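Side-chain contacts in extracellular solute-binding protein, family 1 (Bifidobacterium longum subsp. infantis, PDB 6FTH), which probably binds human milk oligosaccharides outside the cell and delivers them to an ABC transporter for uptake: residues A[124-129]-A[139-144]; A[91-96]-A[128-133]; A[175-180]-A[262-267]; A[199-204]-A[256-261]; A[234-239]-A[243-248]. One frame throughout, in Å; residues are numbered along the deposited sequence.

Contact 1 of 5, residues A[124-129]-A[139-144]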
# COMPACT_ATOMS: atom_id res chain seq x y z
N PRO A 124 -13.32 -9.48 9.98
CA PRO A 124 -14.52 -8.77 9.50
C PRO A 124 -14.24 -7.53 8.66
O PRO A 124 -15.07 -7.18 7.81
CB PRO A 124 -15.26 -8.42 10.79
CG PRO A 124 -14.25 -8.55 11.89
CD PRO A 124 -13.31 -9.63 11.44
N ASP A 125 -13.11 -6.85 8.87
CA ASP A 125 -12.83 -5.64 8.12
C ASP A 125 -12.47 -5.96 6.68
O ASP A 125 -12.52 -5.07 5.83
CB ASP A 125 -11.68 -4.84 8.76
CG ASP A 125 -12.15 -3.97 9.91
OD1 ASP A 125 -13.35 -4.04 10.28
OD2 ASP A 125 -11.32 -3.21 10.44
N ALA A 126 -12.08 -7.21 6.41
CA ALA A 126 -11.85 -7.61 5.02
C ALA A 126 -13.17 -7.65 4.26
O ALA A 126 -13.25 -7.17 3.13
CB ALA A 126 -11.15 -8.97 4.96
N GLN A 127 -14.22 -8.17 4.89
CA GLN A 127 -15.52 -8.16 4.24
C GLN A 127 -15.99 -6.74 3.99
O GLN A 127 -16.54 -6.43 2.92
CB GLN A 127 -16.54 -8.92 5.09
CG GLN A 127 -17.92 -8.92 4.50
CD GLN A 127 -18.88 -9.85 5.23
OE1 GLN A 127 -18.67 -10.19 6.40
NE2 GLN A 127 -19.94 -10.26 4.54
N LYS A 128 -15.79 -5.84 4.95
CA LYS A 128 -16.19 -4.45 4.74
C LYS A 128 -15.48 -3.84 3.55
O LYS A 128 -16.04 -2.98 2.86
CB LYS A 128 -15.86 -3.63 5.98
CG LYS A 128 -16.68 -4.01 7.19
CD LYS A 128 -16.45 -3.01 8.31
CE LYS A 128 -17.35 -3.28 9.48
NZ LYS A 128 -17.07 -2.27 10.55
N LEU A 129 -14.23 -4.23 3.31
CA LEU A 129 -13.44 -3.62 2.26
C LEU A 129 -14.11 -3.74 0.90
O LEU A 129 -13.93 -2.85 0.05
CB LEU A 129 -12.06 -4.26 2.23
CG LEU A 129 -10.98 -3.60 1.39
CD1 LEU A 129 -10.65 -2.19 1.91
CD2 LEU A 129 -9.71 -4.48 1.37
N ALA A 139 -16.62 -8.25 -5.32
CA ALA A 139 -15.22 -8.65 -5.33
C ALA A 139 -14.90 -9.26 -3.98
O ALA A 139 -15.47 -8.84 -2.96
CB ALA A 139 -14.30 -7.44 -5.54
N LEU A 140 -14.05 -10.27 -3.99
CA LEU A 140 -13.52 -10.76 -2.73
C LEU A 140 -12.17 -10.12 -2.44
O LEU A 140 -11.38 -9.89 -3.36
CB LEU A 140 -13.31 -12.28 -2.74
CG LEU A 140 -14.53 -13.15 -3.06
CD1 LEU A 140 -14.19 -14.63 -2.97
CD2 LEU A 140 -15.67 -12.83 -2.10
N PRO A 141 -11.88 -9.83 -1.18
CA PRO A 141 -10.54 -9.37 -0.81
C PRO A 141 -9.59 -10.54 -0.58
O PRO A 141 -9.99 -11.70 -0.58
CB PRO A 141 -10.81 -8.64 0.51
CG PRO A 141 -11.91 -9.45 1.13
CD PRO A 141 -12.76 -9.95 0.00
N SER A 142 -8.32 -10.20 -0.37
CA SER A 142 -7.33 -11.15 0.12
C SER A 142 -6.70 -10.63 1.41
O SER A 142 -6.78 -9.43 1.70
CB SER A 142 -6.20 -11.34 -0.90
OG SER A 142 -5.59 -10.07 -1.20
N SER A 143 -6.06 -11.54 2.15
CA SER A 143 -5.23 -11.18 3.30
C SER A 143 -3.95 -11.98 3.27
O SER A 143 -3.99 -13.21 3.29
CB SER A 143 -5.95 -11.47 4.62
OG SER A 143 -5.03 -11.57 5.70
N ARG A 144 -2.81 -11.30 3.26
CA ARG A 144 -1.52 -11.96 3.40
C ARG A 144 -1.09 -12.14 4.85
O ARG A 144 0.04 -12.56 5.11
CB ARG A 144 -0.41 -11.29 2.57
CG ARG A 144 -0.25 -9.80 2.75
CD ARG A 144 1.01 -9.29 2.02
NE ARG A 144 0.99 -7.85 1.88
CZ ARG A 144 1.90 -7.15 1.22
NH1 ARG A 144 2.94 -7.76 0.67
NH2 ARG A 144 1.76 -5.83 1.10
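Ala126 and Leu129 of helix 124-130 meet Pro141 on strand 140-143, in one lobe of the two-lobed fold of ABC-transporter solute-binding proteins. The two helix residues lie three positions apart, so both face the strand from the same side of the helix. Pro141 is the whole of the strand's share. Its ring points at the helix, with CG puckered endo. CG is the leading atom and comes within 3.3 Å of the backbone O of Ala126. The same CG lies 3.9 Å from Ala126 CB, so it touches both the carbonyl and the methyl of one residue. The backbones come close here, with the CA atoms of Ala126 and Pro141 6.2 Å apart. A methyl and a rigid ring suit so narrow a gap.

Leu129 adds a looser touch one turn on. CG stands anti to the backbone N (chi1 -169°), and chi2 of 63° sets CD2 anti to CA. This brings CD2 near Pro141 CB.

Aromatic rings close the surroundings. Phe119 of helix 114-122 touches Ala126 and Pro141. Phe336, on the strand paired with 140-143, touches Ala126 and Leu129. The side-chain touches are apolar. The backbone O of Pro141 bonds to Tyr361 OH. At the far end of the contact, Leu129 CD2 stops 4.4 Å from Pro141 CB.

Contact 2 of 5, residues A[91-96]-A[128-133]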
# COMPACT_ATOMS: atom_id res chain seq x y z
N PHE A 91 -10.61 -6.60 -10.86
CA PHE A 91 -11.69 -5.63 -10.63
C PHE A 91 -11.81 -5.26 -9.16
O PHE A 91 -11.92 -6.13 -8.28
CB PHE A 91 -13.02 -6.18 -11.14
CG PHE A 91 -13.00 -6.53 -12.59
CD1 PHE A 91 -12.85 -5.54 -13.54
CD2 PHE A 91 -13.15 -7.83 -13.01
CE1 PHE A 91 -12.80 -5.86 -14.89
CE2 PHE A 91 -13.11 -8.16 -14.36
CZ PHE A 91 -12.95 -7.16 -15.30
N PHE A 92 -11.80 -3.96 -8.90
CA PHE A 92 -12.05 -3.44 -7.58
C PHE A 92 -13.53 -3.21 -7.39
O PHE A 92 -14.30 -3.13 -8.36
CB PHE A 92 -11.33 -2.10 -7.41
CG PHE A 92 -9.86 -2.24 -7.25
CD1 PHE A 92 -9.03 -2.29 -8.36
CD2 PHE A 92 -9.29 -2.35 -5.99
CE1 PHE A 92 -7.66 -2.43 -8.21
CE2 PHE A 92 -7.91 -2.49 -5.84
CZ PHE A 92 -7.11 -2.54 -6.94
N PRO A 93 -13.98 -3.08 -6.14
CA PRO A 93 -15.40 -2.78 -5.91
C PRO A 93 -15.88 -1.57 -6.70
O PRO A 93 -16.98 -1.61 -7.25
CB PRO A 93 -15.46 -2.56 -4.40
CG PRO A 93 -14.36 -3.46 -3.85
CD PRO A 93 -13.26 -3.37 -4.88
N ALA A 94 -15.07 -0.52 -6.77
CA ALA A 94 -15.47 0.67 -7.52
C ALA A 94 -15.74 0.35 -8.99
O ALA A 94 -16.64 0.93 -9.60
CB ALA A 94 -14.40 1.76 -7.40
N ASN A 95 -14.95 -0.57 -9.58
CA ASN A 95 -15.17 -0.93 -10.98
C ASN A 95 -16.49 -1.66 -11.17
O ASN A 95 -17.24 -1.37 -12.11
CB ASN A 95 -14.03 -1.83 -11.48
CG ASN A 95 -12.66 -1.19 -11.37
OD1 ASN A 95 -11.70 -1.82 -10.91
ND2 ASN A 95 -12.55 0.06 -11.81
N ALA A 96 -16.79 -2.64 -10.31
CA ALA A 96 -18.05 -3.35 -10.45
C ALA A 96 -19.24 -2.42 -10.25
O ALA A 96 -20.25 -2.54 -10.94
CB ALA A 96 -18.12 -4.54 -9.49
N LYS A 128 -15.79 -5.84 4.95
CA LYS A 128 -16.19 -4.45 4.74
C LYS A 128 -15.48 -3.84 3.55
O LYS A 128 -16.04 -2.98 2.86
CB LYS A 128 -15.86 -3.63 5.98
CG LYS A 128 -16.68 -4.01 7.19
CD LYS A 128 -16.45 -3.01 8.31
CE LYS A 128 -17.35 -3.28 9.48
NZ LYS A 128 -17.07 -2.27 10.55
N LEU A 129 -14.23 -4.23 3.31
CA LEU A 129 -13.44 -3.62 2.26
C LEU A 129 -14.11 -3.74 0.90
O LEU A 129 -13.93 -2.85 0.05
CB LEU A 129 -12.06 -4.26 2.23
CG LEU A 129 -10.98 -3.60 1.39
CD1 LEU A 129 -10.65 -2.19 1.91
CD2 LEU A 129 -9.71 -4.48 1.37
N THR A 130 -14.85 -4.82 0.65
CA THR A 130 -15.45 -5.03 -0.67
C THR A 130 -16.97 -5.01 -0.66
O THR A 130 -17.58 -5.34 -1.69
CB THR A 130 -14.94 -6.34 -1.29
OG1 THR A 130 -15.38 -7.43 -0.49
CG2 THR A 130 -13.42 -6.31 -1.42
N THR A 131 -17.60 -4.62 0.44
CA THR A 131 -19.05 -4.66 0.58
C THR A 131 -19.57 -3.24 0.71
O THR A 131 -19.11 -2.48 1.57
CB THR A 131 -19.45 -5.44 1.83
OG1 THR A 131 -19.02 -6.80 1.73
CG2 THR A 131 -20.96 -5.42 1.99
N ASP A 132 -20.54 -2.88 -0.13
CA ASP A 132 -21.12 -1.54 -0.08
C ASP A 132 -22.13 -1.44 1.05
O ASP A 132 -22.50 -2.44 1.67
CB ASP A 132 -21.66 -1.13 -1.45
CG ASP A 132 -22.88 -1.94 -1.89
OD1 ASP A 132 -23.64 -2.44 -1.04
OD2 ASP A 132 -23.05 -2.08 -3.12
N PRO A 133 -22.57 -0.23 1.40
CA PRO A 133 -23.50 -0.10 2.53
C PRO A 133 -24.84 -0.74 2.26
O PRO A 133 -25.53 -1.11 3.22
CB PRO A 133 -23.61 1.43 2.74
CG PRO A 133 -22.47 2.02 1.95
CD PRO A 133 -22.27 1.08 0.80
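Pro93 meets Thr130 where the first turn of helix 93-98 abuts the last turn of helix 124-130, a join of two helix ends within one lobe of the solute-binding fold. Their CA atoms are 5.7 Å apart.

The apolar part is small. Pro93 CG, puckered exo, is the atom that touches. It lies 3.7 Å from Thr130 CA and 3.9 Å from Thr130 CG2. The backbone O of Leu129 is a little farther, 4.0 Å from Pro93 CG. The two side chains run obliquely past each other.

The threonine splits its branches between two tasks. OG1 sits between the backbone N and the carbonyl carbon (chi1 64°) and bonds to the backbone O of Ala139. CG2, beside the backbone N, is left to face the proline.

The polar part belongs to the helix start. Phe92 is the N-cap and Pro93 the first helical residue, a place where proline costs no helix hydrogen bond. Asn95, three residues on, accepts from the N-H of the N-cap residue. Lys74 NZ also bonds to Asn95 OD1. The bond from Phe92 N to Asn95 OD1 is 2.9 Å long and nearly straight, at 164°.

Contact 3 of 5, residues A[175-180]-A[262-267]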
# COMPACT_ATOMS: atom_id res chain seq x y z
N GLU A 175 15.78 19.02 15.99
CA GLU A 175 16.80 17.99 16.19
C GLU A 175 17.10 17.26 14.89
O GLU A 175 18.26 16.93 14.60
CB GLU A 175 16.33 16.99 17.26
CG GLU A 175 16.39 17.55 18.67
CD GLU A 175 15.82 16.62 19.72
OE1 GLU A 175 15.44 15.48 19.40
OE2 GLU A 175 15.77 17.03 20.90
N LEU A 176 16.06 17.03 14.06
CA LEU A 176 16.31 16.40 12.77
C LEU A 176 17.18 17.28 11.88
O LEU A 176 18.11 16.78 11.23
CB LEU A 176 15.00 16.02 12.08
CG LEU A 176 15.10 15.48 10.66
CD1 LEU A 176 15.91 14.19 10.60
CD2 LEU A 176 13.69 15.28 10.11
N GLU A 177 16.89 18.58 11.83
CA GLU A 177 17.70 19.48 11.02
C GLU A 177 19.16 19.45 11.49
O GLU A 177 20.09 19.38 10.67
CB GLU A 177 17.12 20.89 11.07
CG GLU A 177 17.86 21.85 10.19
CD GLU A 177 17.34 23.27 10.27
OE1 GLU A 177 16.47 23.57 11.11
OE2 GLU A 177 17.82 24.09 9.46
N ASN A 178 19.37 19.44 12.81
CA ASN A 178 20.74 19.42 13.33
C ASN A 178 21.46 18.15 12.92
O ASN A 178 22.64 18.20 12.51
CB ASN A 178 20.71 19.57 14.84
CG ASN A 178 22.10 19.55 15.46
OD1 ASN A 178 22.90 20.46 15.24
ND2 ASN A 178 22.38 18.51 16.25
N VAL A 179 20.79 17.00 13.02
CA VAL A 179 21.38 15.74 12.58
C VAL A 179 21.75 15.79 11.10
O VAL A 179 22.83 15.33 10.68
CB VAL A 179 20.41 14.58 12.88
CG1 VAL A 179 20.79 13.34 12.11
CG2 VAL A 179 20.32 14.32 14.37
N LEU A 180 20.85 16.33 10.27
CA LEU A 180 21.10 16.34 8.84
C LEU A 180 22.29 17.23 8.50
O LEU A 180 23.07 16.90 7.61
CB LEU A 180 19.85 16.80 8.10
CG LEU A 180 18.62 15.88 8.20
CD1 LEU A 180 17.50 16.50 7.45
CD2 LEU A 180 18.92 14.50 7.65
N ILE A 262 15.96 21.87 1.92
CA ILE A 262 16.45 21.93 0.54
C ILE A 262 17.38 23.12 0.36
O ILE A 262 18.46 22.99 -0.25
CB ILE A 262 15.27 21.95 -0.45
CG1 ILE A 262 14.58 20.59 -0.49
CG2 ILE A 262 15.73 22.31 -1.87
CD1 ILE A 262 13.20 20.61 -1.11
N SER A 263 17.00 24.28 0.89
CA SER A 263 17.81 25.48 0.72
C SER A 263 19.16 25.37 1.43
O SER A 263 20.12 26.05 1.04
CB SER A 263 17.02 26.70 1.24
OG SER A 263 17.04 26.78 2.65
N GLU A 264 19.25 24.49 2.43
CA GLU A 264 20.48 24.23 3.17
C GLU A 264 21.28 23.08 2.58
O GLU A 264 22.29 22.69 3.17
CB GLU A 264 20.14 23.97 4.65
CG GLU A 264 19.59 25.21 5.35
CD GLU A 264 19.21 25.01 6.79
OE1 GLU A 264 18.68 23.93 7.17
OE2 GLU A 264 19.41 25.94 7.58
N GLY A 265 20.89 22.54 1.43
CA GLY A 265 21.62 21.45 0.84
C GLY A 265 21.47 20.13 1.56
O GLY A 265 22.34 19.26 1.43
N LEU A 266 20.40 19.96 2.34
CA LEU A 266 20.21 18.73 3.11
C LEU A 266 19.37 17.69 2.39
O LEU A 266 19.31 16.54 2.84
CB LEU A 266 19.61 19.06 4.46
CG LEU A 266 20.37 20.15 5.25
CD1 LEU A 266 19.67 20.57 6.51
CD2 LEU A 266 21.79 19.69 5.59
N ILE A 267 18.72 18.07 1.30
CA ILE A 267 17.99 17.20 0.38
C ILE A 267 18.49 17.54 -1.02
O ILE A 267 18.77 18.71 -1.28
CB ILE A 267 16.48 17.46 0.52
CG1 ILE A 267 16.02 16.97 1.89
CG2 ILE A 267 15.72 16.84 -0.63
CD1 ILE A 267 14.56 17.29 2.26
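Leu180 of helix 173-185 and Leu266, just past the end of helix 249-263, bring their CA atoms within 6.3 Å. Helix 249-263 ends in a Schellman motif. Gly265 takes the positive-phi C-prime place. Its N bonds back to Ile262 O, and Leu266 N bonds back to Leu261 O. This turn carries Leu266 round to face the other helix.

Leu266 holds the apolar half. CD2 rests 3.7 Å from the backbone O of Leu180, and CD1 lies 4.1 Å from Leu180 CB. CD1 also touches the stem of Glu177, 4.3 Å from its CG. CD1 thus touches residues one turn apart, while CD2 rests on the Leu180 carbonyl.

The acidic half lies beside it. Glu177 has CG anti to the backbone N (chi1 -176°) and an extended chain, which carries its carboxylate to the other segment. Glu264 comes across it at about a right angle. The two carboxylate planes are turned 46° apart. Glu177 OE2 stands 2.5 Å from Glu264 OE1 and 3.1 Å from Glu264 OE2.

Lysines lie close by. Glu177 OE1 forms a salt bridge with Lys260 of the same helix that leads to Glu264. Lys181 NZ lies in long, weak ion pairs with OE2 of each glutamate. Lys184 NZ bonds to Gly265 O.

Two carboxyl oxygens this close imply that one of the two acids probably holds a proton, which would ease the repulsion between them.

Contact 4 of 5, residues A[199-204]-A[256-261]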
# COMPACT_ATOMS: atom_id res chain seq x y z
N MET A 199 19.17 13.68 3.75
CA MET A 199 17.82 13.13 3.63
C MET A 199 17.47 13.10 2.15
O MET A 199 17.72 14.07 1.43
CB MET A 199 16.83 14.01 4.39
CG MET A 199 15.41 13.53 4.30
SD MET A 199 14.34 14.40 5.48
CE MET A 199 12.78 13.49 5.30
N ASN A 200 16.91 11.97 1.69
CA ASN A 200 16.45 11.80 0.33
C ASN A 200 14.95 11.57 0.31
O ASN A 200 14.43 10.76 1.09
CB ASN A 200 17.17 10.66 -0.38
CG ASN A 200 17.38 10.94 -1.85
OD1 ASN A 200 16.89 11.94 -2.38
ND2 ASN A 200 18.07 10.05 -2.52
N ILE A 201 14.26 12.29 -0.57
CA ILE A 201 12.81 12.17 -0.71
C ILE A 201 12.48 11.93 -2.18
O ILE A 201 13.21 12.35 -3.08
CB ILE A 201 12.07 13.42 -0.17
CG1 ILE A 201 12.60 14.71 -0.81
CG2 ILE A 201 12.19 13.50 1.35
CD1 ILE A 201 11.69 15.94 -0.58
N ARG A 202 11.37 11.24 -2.40
CA ARG A 202 10.82 10.98 -3.72
C ARG A 202 10.18 12.22 -4.31
O ARG A 202 9.66 13.08 -3.59
CB ARG A 202 9.70 9.94 -3.62
CG ARG A 202 10.17 8.51 -3.43
CD ARG A 202 9.00 7.53 -3.44
NE ARG A 202 9.42 6.20 -3.90
CZ ARG A 202 8.60 5.21 -4.24
NH1 ARG A 202 7.28 5.36 -4.16
NH2 ARG A 202 9.11 4.06 -4.68
N LYS A 203 10.17 12.29 -5.64
CA LYS A 203 9.44 13.33 -6.32
C LYS A 203 7.94 13.11 -6.10
O LYS A 203 7.51 12.06 -5.64
CB LYS A 203 9.75 13.31 -7.82
CG LYS A 203 9.20 12.11 -8.59
CD LYS A 203 9.49 12.22 -10.10
CE LYS A 203 8.68 13.29 -10.79
NZ LYS A 203 7.22 12.95 -10.83
N LEU A 204 7.15 14.10 -6.49
CA LEU A 204 5.71 14.02 -6.34
C LEU A 204 5.07 13.33 -7.55
O LEU A 204 5.70 13.11 -8.59
CB LEU A 204 5.13 15.42 -6.12
CG LEU A 204 5.73 16.24 -5.00
CD1 LEU A 204 5.03 17.56 -4.88
CD2 LEU A 204 5.69 15.51 -3.66
N LYS A 256 7.23 24.32 4.22
CA LYS A 256 8.23 25.30 4.61
C LYS A 256 9.46 24.61 5.21
O LYS A 256 10.59 25.03 4.97
CB LYS A 256 7.63 26.31 5.57
CG LYS A 256 6.67 27.28 4.89
CD LYS A 256 6.16 28.34 5.85
CE LYS A 256 7.15 29.48 6.01
NZ LYS A 256 6.55 30.62 6.76
N TYR A 257 9.24 23.55 6.00
CA TYR A 257 10.36 22.81 6.58
C TYR A 257 11.20 22.18 5.49
O TYR A 257 12.43 22.29 5.51
CB TYR A 257 9.83 21.76 7.56
CG TYR A 257 10.90 20.94 8.27
CD1 TYR A 257 11.76 21.54 9.18
CD2 TYR A 257 11.01 19.59 8.06
CE1 TYR A 257 12.72 20.80 9.84
CE2 TYR A 257 11.96 18.85 8.72
CZ TYR A 257 12.79 19.45 9.61
OH TYR A 257 13.74 18.69 10.26
N TYR A 258 10.54 21.51 4.53
CA TYR A 258 11.29 20.93 3.41
C TYR A 258 12.04 21.99 2.64
O TYR A 258 13.18 21.77 2.21
CB TYR A 258 10.39 20.14 2.48
CG TYR A 258 10.17 18.70 2.92
CD1 TYR A 258 11.25 17.85 3.17
CD2 TYR A 258 8.89 18.19 3.10
CE1 TYR A 258 11.04 16.52 3.57
CE2 TYR A 258 8.69 16.88 3.49
CZ TYR A 258 9.76 16.05 3.73
OH TYR A 258 9.57 14.75 4.10
N HIS A 259 11.43 23.17 2.45
CA HIS A 259 12.17 24.19 1.70
C HIS A 259 13.40 24.65 2.47
O HIS A 259 14.46 24.89 1.87
CB HIS A 259 11.29 25.38 1.35
CG HIS A 259 12.04 26.46 0.63
ND1 HIS A 259 12.69 26.22 -0.56
CD2 HIS A 259 12.31 27.74 0.97
CE1 HIS A 259 13.30 27.33 -0.94
NE2 HIS A 259 13.09 28.26 -0.03
N LYS A 260 13.30 24.75 3.79
CA LYS A 260 14.46 25.09 4.60
C LYS A 260 15.55 24.05 4.40
O LYS A 260 16.70 24.38 4.10
CB LYS A 260 14.06 25.20 6.07
CG LYS A 260 15.22 25.67 6.97
CD LYS A 260 14.84 25.70 8.45
CE LYS A 260 15.92 26.44 9.26
NZ LYS A 260 15.77 26.27 10.73
N LEU A 261 15.20 22.77 4.53
CA LEU A 261 16.17 21.70 4.34
C LEU A 261 16.79 21.75 2.96
O LEU A 261 18.02 21.62 2.81
CB LEU A 261 15.50 20.35 4.56
CG LEU A 261 14.93 20.04 5.95
CD1 LEU A 261 14.53 18.55 6.08
CD2 LEU A 261 15.85 20.42 7.08
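Met199 and Ile201 meet Tyr258 from two directions, where helix 249-263 packs on the end of strand 197-199. That strand is an outer member of a four-stranded mixed sheet in the lobe of the solute-binding fold that holds residues 154-158.

The tyrosine ring is the centre of the first shell. Met199 CE comes to its edge, near the ring plane, 3.9 Å from CE1 and 3.7 Å from OH of Tyr258. Met199 can reach this far because its chain is fully extended, with CG anti to the backbone N (chi1 179°). Its sulfur passes Leu261 on the way, SD lying 4.2 Å from Leu261 CD1. Ile201 takes a face of the ring. Its CD1 sits 4.1 Å above the plane of Tyr258, displaced toward the rim. Its other branch, CG2, comes 3.9 Å from Tyr258 CE1.

Next come the groups that fix these side chains. The hydroxyl of Tyr258 bonds to the backbone O of Pro213, which pins the end of the ring. With a leucine here, the Pro213 carbonyl is likely to lose this mate and a gap to open beside Met199 CE and Ile201 CG2. Met482 of helix 457-484 touches both Ile201 and Tyr258, and Leu180 touches both Met199 and Leu261.

On the helix itself, the ring of Tyr257 stacks with Trp173, and Tyr257 OH bonds to the backbone O of that tryptophan. Leu261 CG lies 4.2 Å above the Tyr257 ring plane, toward the rim.

Contact 5 of 5, residues A[234-239]-A[243-248]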
# COMPACT_ATOMS: atom_id res chain seq x y z
N GLY A 234 -5.58 13.47 -0.39
CA GLY A 234 -5.51 14.69 0.38
C GLY A 234 -6.48 14.82 1.54
O GLY A 234 -6.68 15.93 2.02
N PHE A 235 -7.07 13.72 2.00
CA PHE A 235 -8.07 13.77 3.07
C PHE A 235 -7.61 13.07 4.33
O PHE A 235 -6.77 12.16 4.30
CB PHE A 235 -9.41 13.20 2.59
CG PHE A 235 -9.91 13.91 1.37
CD1 PHE A 235 -10.59 15.11 1.49
CD2 PHE A 235 -9.56 13.46 0.10
CE1 PHE A 235 -10.97 15.82 0.36
CE2 PHE A 235 -9.94 14.16 -1.03
CZ PHE A 235 -10.65 15.34 -0.90
N TYR A 236 -8.17 13.51 5.46
CA TYR A 236 -7.90 12.91 6.75
C TYR A 236 -9.13 13.08 7.62
O TYR A 236 -10.10 13.73 7.25
CB TYR A 236 -6.69 13.52 7.45
CG TYR A 236 -6.84 14.93 7.97
CD1 TYR A 236 -6.74 16.02 7.11
CD2 TYR A 236 -7.01 15.16 9.33
CE1 TYR A 236 -6.85 17.30 7.58
CE2 TYR A 236 -7.13 16.44 9.81
CZ TYR A 236 -7.03 17.51 8.93
OH TYR A 236 -7.12 18.82 9.37
N ALA A 237 -9.08 12.45 8.79
CA ALA A 237 -10.14 12.61 9.78
C ALA A 237 -9.53 12.85 11.15
O ALA A 237 -8.44 12.36 11.46
CB ALA A 237 -11.05 11.38 9.85
N LYS A 238 -10.24 13.62 11.96
CA LYS A 238 -9.87 13.78 13.36
C LYS A 238 -11.15 13.98 14.15
O LYS A 238 -12.00 14.79 13.74
CB LYS A 238 -8.95 15.00 13.53
CG LYS A 238 -7.78 14.78 14.44
CD LYS A 238 -7.03 16.08 14.70
CE LYS A 238 -5.78 16.20 13.85
NZ LYS A 238 -4.93 17.31 14.37
N ASN A 239 -11.32 13.24 15.24
CA ASN A 239 -12.51 13.38 16.08
C ASN A 239 -13.79 13.16 15.28
O ASN A 239 -14.82 13.78 15.57
CB ASN A 239 -12.57 14.76 16.74
CG ASN A 239 -11.27 15.16 17.36
OD1 ASN A 239 -10.65 16.16 16.97
ND2 ASN A 239 -10.84 14.38 18.31
N LYS A 243 -11.55 16.24 6.90
CA LYS A 243 -11.00 17.47 6.36
C LYS A 243 -10.04 17.13 5.23
O LYS A 243 -9.63 15.98 5.05
CB LYS A 243 -10.34 18.30 7.45
CG LYS A 243 -11.31 18.65 8.58
CD LYS A 243 -10.63 19.34 9.71
CE LYS A 243 -11.65 19.79 10.75
NZ LYS A 243 -10.98 20.58 11.83
N SER A 244 -9.66 18.16 4.47
CA SER A 244 -8.54 18.03 3.55
C SER A 244 -7.30 18.66 4.14
O SER A 244 -7.34 19.79 4.64
CB SER A 244 -8.83 18.69 2.20
OG SER A 244 -7.68 18.60 1.34
N PHE A 245 -6.18 17.94 4.08
CA PHE A 245 -4.95 18.57 4.53
C PHE A 245 -4.34 19.47 3.47
O PHE A 245 -3.39 20.19 3.79
CB PHE A 245 -3.94 17.55 5.07
CG PHE A 245 -3.50 16.47 4.09
CD1 PHE A 245 -2.64 16.75 3.03
CD2 PHE A 245 -3.87 15.16 4.31
CE1 PHE A 245 -2.22 15.74 2.18
CE2 PHE A 245 -3.46 14.13 3.45
CZ PHE A 245 -2.61 14.42 2.40
N LEU A 246 -4.88 19.49 2.25
CA LEU A 246 -4.26 20.23 1.17
C LEU A 246 -4.26 21.72 1.43
O LEU A 246 -3.43 22.44 0.86
CB LEU A 246 -4.99 19.95 -0.14
CG LEU A 246 -4.94 18.52 -0.64
CD1 LEU A 246 -5.79 18.37 -1.90
CD2 LEU A 246 -3.51 18.07 -0.93
N THR A 247 -5.17 22.22 2.27
CA THR A 247 -5.26 23.63 2.62
C THR A 247 -4.99 23.87 4.10
O THR A 247 -5.35 24.93 4.64
CB THR A 247 -6.64 24.19 2.23
OG1 THR A 247 -7.66 23.45 2.90
CG2 THR A 247 -6.85 24.10 0.74
N SER A 248 -4.35 22.92 4.77
CA SER A 248 -4.13 23.03 6.21
C SER A 248 -2.82 23.75 6.51
O SER A 248 -1.85 23.67 5.76
CB SER A 248 -4.07 21.64 6.84
OG SER A 248 -2.94 20.91 6.42
O HOH W 1 -7.34 20.96 7.77
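Gly234 O is gripped by two donors across the contact, Phe245 N and Ser244 OG, each 2.9 Å from it. They reach the oxygen from opposite faces of its carbonyl plane. Ser244 OG also accepts from Leu246 N at 3.1 Å, which makes an ST turn. The serine hydroxyl lies anti to the backbone N (chi1 178°), which sets it between Gly234 O across the contact and Leu246 N of its own segment.

Phe245 lays one ring face over Gly234. Gly234 CA is 3.9 Å from the ring centroid, a CH-pi contact. Any side chain on Gly234 would run into Leu246 CG.

Tyr236 and Lys243 form a hydrogen-bonded antiparallel pair. Tyr236 N bonds to Lys243 O at 165°, and Lys243 N returns a bond to Tyr236 O. The tyrosine ring crosses obliquely to the lysine chain, with CE1 3.6 Å from Lys243 CB. Its CD1 lies 3.8 Å from Phe245 CB. The hydroxyl meets a water at 2.7 Å from Tyr236 OH, and this water donates weakly to Ser244 O. Replacing Tyr236 by alanine would probably cost the water its bond to the phenol and open a gap beside Lys243 CB and Phe245 CB.

Phe235 and Ser244 make the adjoining non-hydrogen-bonded pair, on the face toward helix 503-518. Such alternation of the two kinds of pair is typical of an antiparallel beta hairpin, here leading into helix 249-263 with Ser248 as its N-cap.

Overall arrangement
Contacts 1 and 2 share helix 124-130, and their centres are 10 Å apart. The bond from Thr130 to the Ala139 carbonyl ties one to the other. Contacts 3 and 4 share helix 249-263, with centres 9 Å apart, and the salt bridge between Glu177 and Lys260 joins them. The two pairs lie on opposite sides of the chain's centre, and contacts 1 and 3 are about 42 Å apart between centres. This matches the two lobes of the fold, between which the sugar site probably lies. Contact 5 is about 26 Å from contact 1 and 21 Å from contact 4, centre to centre. Its hairpin runs into the helix used by contacts 3 and 4.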